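Local coordinates for protein monoacylglycerol lipase (Palaeococcus ferrophilus, PDB 6QE2) that hydrolyses monoacylglycerols to glycerol and a free fatty acid, as an archaeal serine hydrolase of the alpha/beta-hydrolase fold, at residues R100-V108 / R190-L198. Numbering follows the deposited sequence.
Sequences RPDKIMGVV and RIKAPVLLL
V107 and V108 pair with V195 and L196 as neighbouring parallel strands in the central sheet of the alpha/beta-hydrolase fold; the axes of 106-108 and 195-198 diverge by only 1° and approach to 4.9 Å. Two backbone hydrogen bonds fix the register: V107 N donates to P194 O at 2.9 Å, and V107 O accepts from L196 N at 3.0 Å. One residue of 106-108 thus bonds to the two residues flanking its partner V195, the signature of a parallel bridge. The other edge of the strand bonds to 82-86, where V108 makes backbone hydrogen bonds to L83 and G85.

The V107 and V195 side chains leave one face of the sheet side by side, meeting CG1 to CG2 at 3.6 Å; a chi1 of 54° turns V107 CG1, not CG2, onto V195 CG2. V107 also rests on V93 of helix 88-99. The opposite face carries V108 and L196, which both touch W252 of helix 242-256. With CG1 anti to the backbone N (chi1 -180°), V108 uses that single methyl against L196 CD2 and, more closely, L198 CD1 at 3.5 Å.

Between 101-105 and 190-193 no direct backbone hydrogen bond links the two segments. A193 CB packs against I104 CG1, and P194 CD lies 3.3 Å from M105 O. Nearer the helix 88-99 end, P101 CB abuts R190 O, while a water bridges the loops, donating to P101 O at 2.8 Å and accepting from K192 N at 2.9 Å.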
# COMPACT_ATOMS: atom_id res chain seq x y z
N ARG A 100 -1.27 13.78 7.84
CA ARG A 100 -1.39 14.96 6.99
C ARG A 100 -2.83 15.07 6.50
O ARG A 100 -3.09 15.03 5.29
CB ARG A 100 -0.43 14.90 5.81
CG ARG A 100 1.05 15.06 6.14
CD ARG A 100 1.69 13.77 6.70
NE ARG A 100 3.14 13.74 6.48
CZ ARG A 100 3.99 12.96 7.15
NH1 ARG A 100 3.54 12.13 8.09
NH2 ARG A 100 5.29 13.01 6.88
N PRO A 101 -3.80 15.22 7.42
CA PRO A 101 -5.20 14.97 7.06
C PRO A 101 -5.75 15.91 6.00
O PRO A 101 -6.67 15.52 5.27
CB PRO A 101 -5.96 15.14 8.39
CG PRO A 101 -4.92 15.17 9.45
CD PRO A 101 -3.66 15.64 8.83
N ASP A 102 -5.27 17.14 5.96
CA ASP A 102 -5.81 18.12 5.03
C ASP A 102 -5.07 18.24 3.71
O ASP A 102 -5.39 19.11 2.92
CB ASP A 102 -5.86 19.49 5.71
CG ASP A 102 -6.65 19.47 7.01
OD1 ASP A 102 -7.71 18.84 7.05
OD2 ASP A 102 -6.21 20.10 7.98
N LYS A 103 -4.10 17.37 3.47
CA LYS A 103 -3.30 17.43 2.26
C LYS A 103 -3.71 16.56 1.07
O LYS A 103 -3.10 16.62 0.02
CB LYS A 103 -1.84 17.14 2.60
CG LYS A 103 -1.19 18.22 3.45
CD LYS A 103 0.26 17.88 3.76
CE LYS A 103 1.16 17.99 2.55
NZ LYS A 103 1.24 19.39 2.06
N ILE A 104 -4.75 15.75 1.23
CA ILE A 104 -5.17 14.86 0.16
C ILE A 104 -6.66 14.95 -0.14
O ILE A 104 -7.43 15.40 0.68
CB ILE A 104 -4.83 13.40 0.50
CG1 ILE A 104 -5.56 12.98 1.77
CG2 ILE A 104 -3.34 13.22 0.67
CD1 ILE A 104 -5.45 11.51 2.08
N MET A 105 -7.05 14.51 -1.34
CA MET A 105 -8.45 14.49 -1.75
C MET A 105 -9.18 13.24 -1.30
O MET A 105 -10.41 13.23 -1.26
CB MET A 105 -8.56 14.59 -3.28
CG MET A 105 -8.05 15.89 -3.87
SD MET A 105 -8.93 17.29 -3.19
CE MET A 105 -10.58 16.99 -3.83
N GLY A 106 -8.44 12.20 -0.95
CA GLY A 106 -9.03 10.91 -0.64
C GLY A 106 -7.96 9.84 -0.66
O GLY A 106 -6.85 10.03 -1.16
N VAL A 107 -8.29 8.69 -0.07
CA VAL A 107 -7.33 7.61 0.06
C VAL A 107 -7.99 6.29 -0.28
O VAL A 107 -9.09 5.99 0.19
CB VAL A 107 -6.69 7.57 1.47
CG1 VAL A 107 -7.75 7.52 2.58
CG2 VAL A 107 -5.74 6.41 1.59
N VAL A 108 -7.34 5.52 -1.15
CA VAL A 108 -7.77 4.18 -1.54
C VAL A 108 -6.70 3.22 -1.04
O VAL A 108 -5.52 3.37 -1.38
CB VAL A 108 -7.95 4.04 -3.05
CG1 VAL A 108 -8.41 2.63 -3.40
CG2 VAL A 108 -8.90 5.10 -3.60
N ARG A 190 -8.56 10.72 12.99
CA ARG A 190 -7.89 11.88 12.41
C ARG A 190 -8.15 12.02 10.91
O ARG A 190 -7.94 13.11 10.37
CB ARG A 190 -6.38 11.80 12.65
CG ARG A 190 -6.00 11.78 14.12
CD ARG A 190 -4.48 11.85 14.31
NE ARG A 190 -3.91 13.12 13.87
CZ ARG A 190 -2.61 13.33 13.68
NH1 ARG A 190 -1.75 12.34 13.87
NH2 ARG A 190 -2.18 14.52 13.29
N ILE A 191 -8.60 10.96 10.25
CA ILE A 191 -8.83 11.03 8.82
C ILE A 191 -10.05 11.91 8.55
O ILE A 191 -11.12 11.71 9.14
CB ILE A 191 -9.03 9.63 8.22
CG1 ILE A 191 -7.71 8.83 8.35
CG2 ILE A 191 -9.46 9.79 6.73
CD1 ILE A 191 -7.69 7.53 7.64
N LYS A 192 -9.88 12.86 7.62
CA LYS A 192 -10.94 13.76 7.16
C LYS A 192 -11.33 13.57 5.70
O LYS A 192 -12.45 13.94 5.32
CB LYS A 192 -10.51 15.22 7.35
CG LYS A 192 -10.22 15.58 8.82
CD LYS A 192 -11.54 15.43 9.67
CE LYS A 192 -11.52 16.23 10.99
NZ LYS A 192 -10.75 15.59 12.10
N ALA A 193 -10.45 12.98 4.89
CA ALA A 193 -10.71 12.78 3.47
C ALA A 193 -11.52 11.49 3.25
O ALA A 193 -11.48 10.58 4.09
CB ALA A 193 -9.38 12.69 2.70
N PRO A 194 -12.20 11.35 2.12
CA PRO A 194 -12.93 10.10 1.85
C PRO A 194 -12.01 8.90 1.75
O PRO A 194 -10.86 9.00 1.31
CB PRO A 194 -13.62 10.39 0.51
CG PRO A 194 -13.74 11.87 0.47
CD PRO A 194 -12.50 12.39 1.13
N VAL A 195 -12.53 7.74 2.14
CA VAL A 195 -11.76 6.51 2.27
C VAL A 195 -12.44 5.39 1.49
O VAL A 195 -13.66 5.22 1.57
CB VAL A 195 -11.59 6.09 3.75
CG1 VAL A 195 -10.95 4.70 3.85
CG2 VAL A 195 -10.80 7.13 4.51
N LEU A 196 -11.64 4.61 0.76
CA LEU A 196 -12.09 3.35 0.16
C LEU A 196 -11.10 2.26 0.56
O LEU A 196 -9.90 2.38 0.32
CB LEU A 196 -12.18 3.45 -1.36
CG LEU A 196 -12.42 2.16 -2.14
CD1 LEU A 196 -13.77 1.52 -1.76
CD2 LEU A 196 -12.33 2.40 -3.64
N LEU A 197 -11.61 1.20 1.19
CA LEU A 197 -10.82 0.02 1.54
C LEU A 197 -11.28 -1.16 0.69
O LEU A 197 -12.48 -1.39 0.55
CB LEU A 197 -10.99 -0.31 3.03
CG LEU A 197 -10.73 0.85 3.99
CD1 LEU A 197 -11.08 0.43 5.41
CD2 LEU A 197 -9.27 1.29 3.93
N LEU A 198 -10.32 -1.91 0.15
CA LEU A 198 -10.62 -3.08 -0.68
C LEU A 198 -9.87 -4.28 -0.13
O LEU A 198 -8.65 -4.23 0.05
CB LEU A 198 -10.21 -2.85 -2.14
CG LEU A 198 -10.71 -1.58 -2.84
CD1 LEU A 198 -9.52 -0.71 -3.15
CD2 LEU A 198 -11.46 -1.92 -4.11
O HOH W 1 -7.48 12.92 5.96